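Local coordinates for uncharacterized protein (PDB 4H0A) that is of unknown function but belongs to the CAP family of cysteine-rich secretory proteins, joining a CAP-associated N-terminal region to a CAP domain, at residues Thr146-Tyr158 and Val169-Tyr183. Numbering follows the deposited sequence.
Sequences TLIKYGDIYAQVY and VRFLTKEMLADIEPY. With EDO (1,2-ethanediol), chain C.
Backbone bonds tie Tyr154 to Leu172 and Gln156 to Arg170 in two reciprocal pairs, with Ala155 opposite Phe171 as a non-hydrogen-bonded pair between them. Among side chains, the polar centre is Gln156. Its OE1 takes two bonds from the guanidinium of Arg170, NE and NH2 both at 2.9 Å, with the two planes only 16° from coplanar. The other end of the amide donates from NE2 to Tyr183 OH (3.1 Å, 165°), a hydroxyl also bonded to Gln145 O; the two ends together fix the amide's rotation, a worked example of one side-chain amide linking a strand pair to the chain beyond a helix. A bend in the Arg170 chain (chi3 65°) turns NE and NH2 to Gln156 OE1, while NH1 forms a salt bridge with Asp281 and donates to O1 of an ethanediol, probably from the crystallisation liquor (3.0 Å). Strands 153-159 and 166-172 form a hairpin within an antiparallel seven-stranded sheet, 166-172 lying between 89-96 and 153-159. Apolar contacts seat helix 174-180: Leu177 CD2 meets Leu147 CD2 tip to tip at 3.8 Å and lies over one face of the Tyr154 ring. On the other sheet face, Ala155 CB makes an off-centre CH-pi contact with Phe171, 4.2 Å from the ring centroid.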
# COMPACT_ATOMS: atom_id res chain seq x y z
N THR A 146 -2.51 12.59 1.24
CA THR A 146 -1.87 13.79 1.77
C THR A 146 -0.49 13.51 2.35
O THR A 146 -0.36 12.63 3.18
CB THR A 146 -2.74 14.44 2.85
OG1 THR A 146 -4.11 14.29 2.47
CG2 THR A 146 -2.39 15.92 3.07
N LEU A 147 0.52 14.27 1.90
CA LEU A 147 1.89 14.17 2.42
C LEU A 147 2.04 15.28 3.45
O LEU A 147 1.86 16.44 3.10
CB LEU A 147 2.91 14.31 1.30
CG LEU A 147 4.39 14.18 1.70
CD1 LEU A 147 4.68 12.81 2.36
CD2 LEU A 147 5.30 14.35 0.50
N ILE A 148 2.28 14.93 4.72
CA ILE A 148 2.38 15.92 5.80
C ILE A 148 3.73 15.79 6.46
O ILE A 148 4.14 14.68 6.75
CB ILE A 148 1.24 15.74 6.85
CG1 ILE A 148 -0.15 15.67 6.17
CG2 ILE A 148 1.28 16.88 7.88
CD1 ILE A 148 -1.31 15.32 7.09
N LYS A 149 4.41 16.92 6.75
CA LYS A 149 5.68 16.88 7.45
C LYS A 149 5.41 17.08 8.93
O LYS A 149 4.80 18.08 9.31
CB LYS A 149 6.65 17.95 6.90
CG LYS A 149 8.08 17.79 7.41
CD LYS A 149 9.04 18.76 6.73
CE LYS A 149 10.44 18.65 7.28
NZ LYS A 149 11.41 19.48 6.50
N TYR A 150 5.80 16.10 9.77
CA TYR A 150 5.68 16.15 11.23
C TYR A 150 7.07 16.14 11.79
O TYR A 150 7.73 15.10 11.77
CB TYR A 150 4.87 14.96 11.76
CG TYR A 150 3.40 15.03 11.42
CD1 TYR A 150 2.58 16.00 11.99
CD2 TYR A 150 2.81 14.09 10.58
CE1 TYR A 150 1.22 16.07 11.68
CE2 TYR A 150 1.45 14.13 10.30
CZ TYR A 150 0.65 15.12 10.86
OH TYR A 150 -0.69 15.17 10.57
N GLY A 151 7.55 17.29 12.25
CA GLY A 151 8.92 17.40 12.73
C GLY A 151 9.87 17.14 11.58
O GLY A 151 9.72 17.77 10.53
N ASP A 152 10.78 16.17 11.74
CA ASP A 152 11.75 15.78 10.70
C ASP A 152 11.28 14.57 9.87
O ASP A 152 12.02 14.12 9.00
CB ASP A 152 13.12 15.45 11.33
N ILE A 153 10.06 14.04 10.13
CA ILE A 153 9.56 12.88 9.37
C ILE A 153 8.30 13.27 8.61
O ILE A 153 7.81 14.40 8.75
CB ILE A 153 9.34 11.63 10.28
CG1 ILE A 153 8.28 11.87 11.38
CG2 ILE A 153 10.67 11.20 10.88
CD1 ILE A 153 7.73 10.57 11.98
N TYR A 154 7.79 12.33 7.78
CA TYR A 154 6.61 12.55 6.97
C TYR A 154 5.55 11.54 7.26
O TYR A 154 5.81 10.47 7.83
CB TYR A 154 6.98 12.50 5.48
CG TYR A 154 7.88 13.64 5.06
CD1 TYR A 154 9.25 13.58 5.27
CD2 TYR A 154 7.35 14.79 4.50
CE1 TYR A 154 10.08 14.64 4.91
CE2 TYR A 154 8.17 15.86 4.14
CZ TYR A 154 9.54 15.78 4.35
OH TYR A 154 10.38 16.82 4.01
N ALA A 155 4.33 11.87 6.86
CA ALA A 155 3.19 10.97 6.95
C ALA A 155 2.41 11.05 5.68
O ALA A 155 2.17 12.14 5.17
CB ALA A 155 2.30 11.32 8.13
N GLN A 156 2.04 9.89 5.14
CA GLN A 156 1.13 9.77 4.01
C GLN A 156 -0.19 9.36 4.61
O GLN A 156 -0.25 8.31 5.25
CB GLN A 156 1.62 8.75 3.00
CG GLN A 156 2.96 9.10 2.37
CD GLN A 156 3.24 8.09 1.30
OE1 GLN A 156 3.77 7.01 1.57
NE2 GLN A 156 2.70 8.33 0.12
N VAL A 157 -1.22 10.20 4.48
CA VAL A 157 -2.55 9.94 5.02
C VAL A 157 -3.45 9.48 3.89
O VAL A 157 -3.76 10.27 3.00
CB VAL A 157 -3.12 11.20 5.73
CG1 VAL A 157 -4.44 10.87 6.43
CG2 VAL A 157 -2.10 11.77 6.71
N TYR A 158 -3.87 8.21 3.93
CA TYR A 158 -4.72 7.63 2.89
C TYR A 158 -6.17 7.80 3.23
O TYR A 158 -6.59 7.35 4.29
CB TYR A 158 -4.40 6.14 2.72
CG TYR A 158 -2.97 5.91 2.29
CD1 TYR A 158 -2.58 6.11 0.97
CD2 TYR A 158 -2.00 5.52 3.20
CE1 TYR A 158 -1.27 5.90 0.56
CE2 TYR A 158 -0.68 5.31 2.81
CZ TYR A 158 -0.32 5.48 1.49
OH TYR A 158 0.98 5.26 1.11
N VAL A 169 -2.41 5.19 7.66
CA VAL A 169 -1.35 6.21 7.70
C VAL A 169 -0.01 5.52 7.57
O VAL A 169 0.20 4.47 8.18
CB VAL A 169 -1.38 7.08 8.98
CG1 VAL A 169 -0.27 8.13 8.97
CG2 VAL A 169 -2.75 7.73 9.18
N ARG A 170 0.91 6.11 6.79
CA ARG A 170 2.27 5.61 6.71
C ARG A 170 3.18 6.72 7.17
O ARG A 170 3.22 7.76 6.53
CB ARG A 170 2.67 5.13 5.31
CG ARG A 170 4.19 4.81 5.21
CD ARG A 170 4.51 3.84 4.10
NE ARG A 170 4.20 4.40 2.79
CZ ARG A 170 4.16 3.70 1.66
NH1 ARG A 170 4.43 2.40 1.67
NH2 ARG A 170 3.86 4.30 0.51
N PHE A 171 3.88 6.51 8.31
CA PHE A 171 4.89 7.47 8.77
C PHE A 171 6.20 7.00 8.19
O PHE A 171 6.49 5.81 8.26
CB PHE A 171 4.94 7.54 10.30
CG PHE A 171 3.77 8.28 10.91
CD1 PHE A 171 2.63 7.60 11.29
CD2 PHE A 171 3.85 9.65 11.16
CE1 PHE A 171 1.57 8.28 11.90
CE2 PHE A 171 2.79 10.32 11.77
CZ PHE A 171 1.66 9.63 12.13
N LEU A 172 7.00 7.90 7.58
CA LEU A 172 8.26 7.47 6.98
C LEU A 172 9.27 8.61 6.86
O LEU A 172 8.91 9.78 6.93
CB LEU A 172 8.02 6.83 5.59
CG LEU A 172 7.68 7.74 4.38
CD1 LEU A 172 7.44 6.89 3.14
CD2 LEU A 172 6.43 8.60 4.64
N THR A 173 10.54 8.24 6.69
CA THR A 173 11.62 9.21 6.54
C THR A 173 11.68 9.71 5.11
O THR A 173 11.15 9.08 4.19
CB THR A 173 12.97 8.61 6.94
OG1 THR A 173 13.30 7.58 6.01
CG2 THR A 173 12.97 8.07 8.36
N LYS A 174 12.37 10.83 4.90
CA LYS A 174 12.59 11.37 3.57
C LYS A 174 13.35 10.38 2.63
O LYS A 174 13.05 10.33 1.44
CB LYS A 174 13.33 12.71 3.64
CG LYS A 174 14.71 12.69 4.28
CD LYS A 174 15.20 14.14 4.50
CE LYS A 174 16.51 14.20 5.25
NZ LYS A 174 17.66 13.75 4.42
N GLU A 175 14.25 9.54 3.17
CA GLU A 175 14.98 8.60 2.29
C GLU A 175 14.05 7.49 1.85
O GLU A 175 14.12 7.11 0.69
CB GLU A 175 16.33 8.05 2.83
CG GLU A 175 16.59 8.16 4.31
CD GLU A 175 16.82 9.54 4.90
OE1 GLU A 175 17.67 10.29 4.37
OE2 GLU A 175 16.10 9.88 5.86
N MSE A 176 13.09 7.03 2.71
CA MSE A 176 12.12 6.03 2.25
C MSE A 176 11.22 6.66 1.20
O MSE A 176 10.90 6.02 0.19
CB MSE A 176 11.27 5.47 3.41
CG MSE A 176 10.28 4.39 2.98
SE MSE A 176 11.21 2.70 2.75
CE MSE A 176 11.35 2.59 0.93
N LEU A 177 10.78 7.88 1.44
CA LEU A 177 9.91 8.59 0.51
C LEU A 177 10.59 8.76 -0.87
O LEU A 177 9.95 8.51 -1.89
CB LEU A 177 9.55 9.97 1.12
CG LEU A 177 8.40 10.73 0.52
CD1 LEU A 177 7.10 10.00 0.66
CD2 LEU A 177 8.28 12.09 1.19
N ALA A 178 11.89 9.09 -0.91
CA ALA A 178 12.62 9.20 -2.19
C ALA A 178 12.74 7.84 -2.89
O ALA A 178 12.66 7.76 -4.11
CB ALA A 178 14.01 9.76 -1.95
N ASP A 179 12.92 6.77 -2.11
CA ASP A 179 13.03 5.43 -2.65
C ASP A 179 11.67 4.95 -3.22
O ASP A 179 11.63 4.47 -4.35
CB ASP A 179 13.55 4.48 -1.57
CG ASP A 179 14.00 3.14 -2.09
OD1 ASP A 179 13.17 2.23 -2.18
OD2 ASP A 179 15.21 3.01 -2.39
N ILE A 180 10.57 5.11 -2.46
CA ILE A 180 9.23 4.71 -2.94
C ILE A 180 8.81 5.60 -4.10
O ILE A 180 8.26 5.08 -5.07
CB ILE A 180 8.15 4.75 -1.81
CG1 ILE A 180 8.44 3.69 -0.77
CG2 ILE A 180 6.72 4.57 -2.40
CD1 ILE A 180 7.54 3.72 0.46
N GLU A 181 9.04 6.93 -4.00
CA GLU A 181 8.64 7.93 -4.99
C GLU A 181 7.12 7.80 -5.28
O GLU A 181 6.74 7.47 -6.40
CB GLU A 181 9.50 7.75 -6.27
CG GLU A 181 9.42 8.88 -7.27
CD GLU A 181 10.18 8.59 -8.55
OE1 GLU A 181 11.32 8.09 -8.46
OE2 GLU A 181 9.63 8.88 -9.64
N PRO A 182 6.25 7.98 -4.27
CA PRO A 182 4.80 7.77 -4.51
C PRO A 182 4.09 8.90 -5.26
O PRO A 182 2.91 8.74 -5.58
CB PRO A 182 4.22 7.58 -3.10
CG PRO A 182 5.27 8.01 -2.14
CD PRO A 182 6.52 8.37 -2.87
N TYR A 183 4.77 10.02 -5.54
CA TYR A 183 4.20 11.14 -6.27
C TYR A 183 5.07 11.46 -7.47
O TYR A 183 6.23 11.04 -7.53
CB TYR A 183 4.06 12.37 -5.37
CG TYR A 183 3.48 12.08 -4.01
CD1 TYR A 183 2.10 12.00 -3.83
CD2 TYR A 183 4.29 11.86 -2.91
CE1 TYR A 183 1.55 11.72 -2.58
CE2 TYR A 183 3.76 11.58 -1.65
CZ TYR A 183 2.39 11.51 -1.50
OH TYR A 183 1.87 11.27 -0.25
C1 EDO C . 5.14 -0.75 2.94
O1 EDO C . 4.98 0.38 3.77
C2 EDO C . 6.68 -0.85 2.70
O2 EDO C . 6.98 -1.91 1.83
O HOH W 1 12.89 12.15 7.23